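Local structure of uncharacterized protein (Ruminococcus gnavus, 4HYZ) at residues K36-K41 and L101-D106. The protein is of unknown function, a DUF3887-family, NTF2-like clan protein whose full-length precursor has a probable lipoprotein signal sequence. Numbering follows the deposited sequence.
Sequences KSRFTK and LAYDED. With SO4 (sulfate ion), chain D.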
loop_
_atom_site.group_PDB
_atom_site.type_symbol
_atom_site.label_atom_id
_atom_site.label_comp_id
_atom_site.label_asym_id
_atom_site.label_seq_id
_atom_site.Cartn_x
_atom_site.Cartn_y
_atom_site.Cartn_z
ATOM N N LYS A 36 -29.590 6.051 -6.538
ATOM C CA LYS A 36 -29.438 5.303 -7.802
ATOM C C LYS A 36 -28.801 6.185 -8.908
ATOM O O LYS A 36 -27.932 5.712 -9.636
ATOM C CB LYS A 36 -30.800 4.775 -8.265
ATOM C CG LYS A 36 -30.766 3.893 -9.512
ATOM C CD LYS A 36 -32.060 3.071 -9.681
ATOM C CE LYS A 36 -33.129 3.773 -10.478
ATOM N NZ LYS A 36 -32.837 3.806 -11.937
ATOM N N SER A 37 -29.209 7.461 -8.998
ATOM C CA SER A 37 -28.747 8.422 -10.003
ATOM C C SER A 37 -27.237 8.728 -9.883
ATOM O O SER A 37 -26.661 9.284 -10.825
ATOM C CB SER A 37 -29.550 9.723 -9.923
ATOM O OG SER A 37 -29.058 10.577 -8.897
ATOM N N ARG A 38 -26.609 8.373 -8.739
ATOM C CA ARG A 38 -25.179 8.617 -8.512
ATOM C C ARG A 38 -24.294 7.480 -9.097
ATOM O O ARG A 38 -23.078 7.622 -9.164
ATOM C CB ARG A 38 -24.916 8.861 -7.020
ATOM C CG ARG A 38 -25.364 10.275 -6.563
ATOM C CD ARG A 38 -24.524 11.387 -7.218
ATOM N NE ARG A 38 -23.102 11.059 -7.065
ATOM C CZ ARG A 38 -22.232 10.800 -8.036
ATOM N NH1 ARG A 38 -22.541 11.050 -9.307
ATOM N NH2 ARG A 38 -21.021 10.369 -7.742
ATOM N N PHE A 39 -24.909 6.379 -9.568
ATOM C CA PHE A 39 -24.201 5.255 -10.191
ATOM C C PHE A 39 -24.024 5.516 -11.670
ATOM O O PHE A 39 -24.831 6.246 -12.264
ATOM C CB PHE A 39 -24.963 3.923 -9.969
ATOM C CG PHE A 39 -24.771 3.362 -8.579
ATOM C CD1 PHE A 39 -25.447 3.909 -7.490
ATOM C CD2 PHE A 39 -23.864 2.336 -8.347
ATOM C CE1 PHE A 39 -25.235 3.412 -6.196
ATOM C CE2 PHE A 39 -23.651 1.839 -7.051
ATOM C CZ PHE A 39 -24.343 2.370 -5.988
ATOM N N THR A 40 -22.967 4.930 -12.281
ATOM C CA THR A 40 -22.764 5.028 -13.734
ATOM C C THR A 40 -24.076 4.606 -14.440
ATOM O O THR A 40 -24.742 3.689 -13.949
ATOM C CB THR A 40 -21.604 4.138 -14.207
ATOM O OG1 THR A 40 -22.019 2.771 -14.181
ATOM C CG2 THR A 40 -20.347 4.309 -13.375
ATOM N N LYS A 41 -24.435 5.268 -15.555
ATOM C CA LYS A 41 -25.651 4.984 -16.315
ATOM C C LYS A 41 -25.849 3.473 -16.548
ATOM O O LYS A 41 -26.948 2.966 -16.310
ATOM C CB LYS A 41 -25.638 5.719 -17.679
ATOM C CG LYS A 41 -25.578 7.255 -17.585
ATOM C CD LYS A 41 -25.390 7.899 -18.961
ATOM C CE LYS A 41 -25.305 9.410 -18.915
ATOM N NZ LYS A 41 -25.333 10.013 -20.279
ATOM N N LEU A 101 -16.471 2.683 -1.298
ATOM C CA LEU A 101 -17.036 3.262 -2.507
ATOM C C LEU A 101 -16.019 3.215 -3.603
ATOM O O LEU A 101 -14.836 3.430 -3.349
ATOM C CB LEU A 101 -17.471 4.736 -2.263
ATOM C CG LEU A 101 -18.843 4.976 -1.630
ATOM C CD1 LEU A 101 -18.907 4.467 -0.194
ATOM C CD2 LEU A 101 -19.168 6.451 -1.604
ATOM N N ALA A 102 -16.469 2.964 -4.827
ATOM C CA ALA A 102 -15.597 2.949 -5.991
ATOM C C ALA A 102 -16.236 3.758 -7.093
ATOM O O ALA A 102 -17.458 3.758 -7.236
ATOM C CB ALA A 102 -15.304 1.514 -6.440
ATOM N N TYR A 103 -15.406 4.444 -7.867
ATOM C CA TYR A 103 -15.827 5.342 -8.928
ATOM C C TYR A 103 -15.175 5.035 -10.238
ATOM O O TYR A 103 -14.014 4.609 -10.281
ATOM C CB TYR A 103 -15.431 6.799 -8.542
ATOM C CG TYR A 103 -16.197 7.329 -7.346
ATOM C CD1 TYR A 103 -17.486 7.838 -7.488
ATOM C CD2 TYR A 103 -15.643 7.294 -6.061
ATOM C CE1 TYR A 103 -18.195 8.335 -6.393
ATOM C CE2 TYR A 103 -16.337 7.805 -4.960
ATOM C CZ TYR A 103 -17.621 8.310 -5.132
ATOM O OH TYR A 103 -18.355 8.771 -4.069
ATOM N N ASP A 104 -15.872 5.390 -11.319
ATOM C CA ASP A 104 -15.239 5.387 -12.624
ATOM C C ASP A 104 -14.588 6.789 -12.783
ATOM O O ASP A 104 -14.737 7.654 -11.885
ATOM C CB ASP A 104 -16.231 5.011 -13.746
ATOM C CG ASP A 104 -17.357 5.984 -14.049
ATOM O OD1 ASP A 104 -17.409 7.073 -13.418
ATOM O OD2 ASP A 104 -18.132 5.704 -14.964
ATOM N N GLU A 105 -13.867 7.023 -13.891
ATOM C CA GLU A 105 -13.163 8.296 -14.086
ATOM C C GLU A 105 -14.128 9.495 -14.165
ATOM O O GLU A 105 -13.702 10.615 -13.862
ATOM C CB GLU A 105 -12.260 8.249 -15.335
ATOM C CG GLU A 105 -11.015 7.389 -15.144
ATOM C CD GLU A 105 -9.800 8.036 -14.501
ATOM O OE1 GLU A 105 -9.908 9.200 -14.055
ATOM O OE2 GLU A 105 -8.751 7.356 -14.395
ATOM N N ASP A 106 -15.412 9.263 -14.556
ATOM C CA ASP A 106 -16.436 10.328 -14.596
ATOM C C ASP A 106 -16.984 10.630 -13.205
ATOM O O ASP A 106 -17.887 11.448 -13.071
ATOM C CB ASP A 106 -17.580 9.982 -15.561
ATOM C CG ASP A 106 -17.169 10.039 -17.020
ATOM O OD1 ASP A 106 -16.069 10.558 -17.310
ATOM O OD2 ASP A 106 -17.948 9.573 -17.873
HETATM S S SO4 D . -20.754 7.366 -16.680
HETATM O O1 SO4 D . -20.225 6.328 -17.553
HETATM O O2 SO4 D . -20.467 8.668 -17.295
HETATM O O3 SO4 D . -22.251 7.158 -16.482
HETATM O O4 SO4 D . -20.075 7.336 -15.413
#
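R38 and T40 meet Y103 and D104 where the loop between helices 32-36 and 41-44 passes the end of strand 95-103, in an alpha-plus-beta fold of helices packed on an antiparallel sheet, consistent with the NTF2-like clan. No hydrogen bond joins the two segments directly, and only 122 Å² is buried between them; the short edge strand 109-113 lies between, its L109 bonding the backbones of R38 and T40.

The first pair is an edge-to-edge approach of flat groups. R38 NH2 comes to 3.7 Å from Y103 CE1; each atom sits at the other group's edge, near its plane, and the two planes are only 14° apart, so the groups do not stack. Bends at chi2 and chi3 curl the arginine chain and bring its end nearer the tyrosine. The two groups share a partner: D23 of helix 13-28 forms a salt bridge with R38 NE and a hydrogen bond with Y103 OH, consistent with their being held in similar planes, while M107 O and N108 OD1 take NH2 and NH1.

The second pair is apolar against polar: T40 CG2 lies 3.1 Å from D104 OD2, a close approach of methyl to carboxylate. T40 is the N-cap of helix 41-44, its OG1 making a weak hydrogen bond to L43 N. D104 OD1 accepts the backbone N of N108; an alanine here would probably leave that N-H without its side-chain acceptor and remove the carboxylate that lies against the T40 methyl and the sulfate.

This sulfate, probably from the crystallisation liquor, bridges both segments. Its O4 is 2.6 Å from D104 OD2 and its O2 2.7 Å from D106 OD2, both close contacts. At the start of helix 41-44, K41 N donates to sulfate O3 over 3.0 Å, nearly straight at 166°.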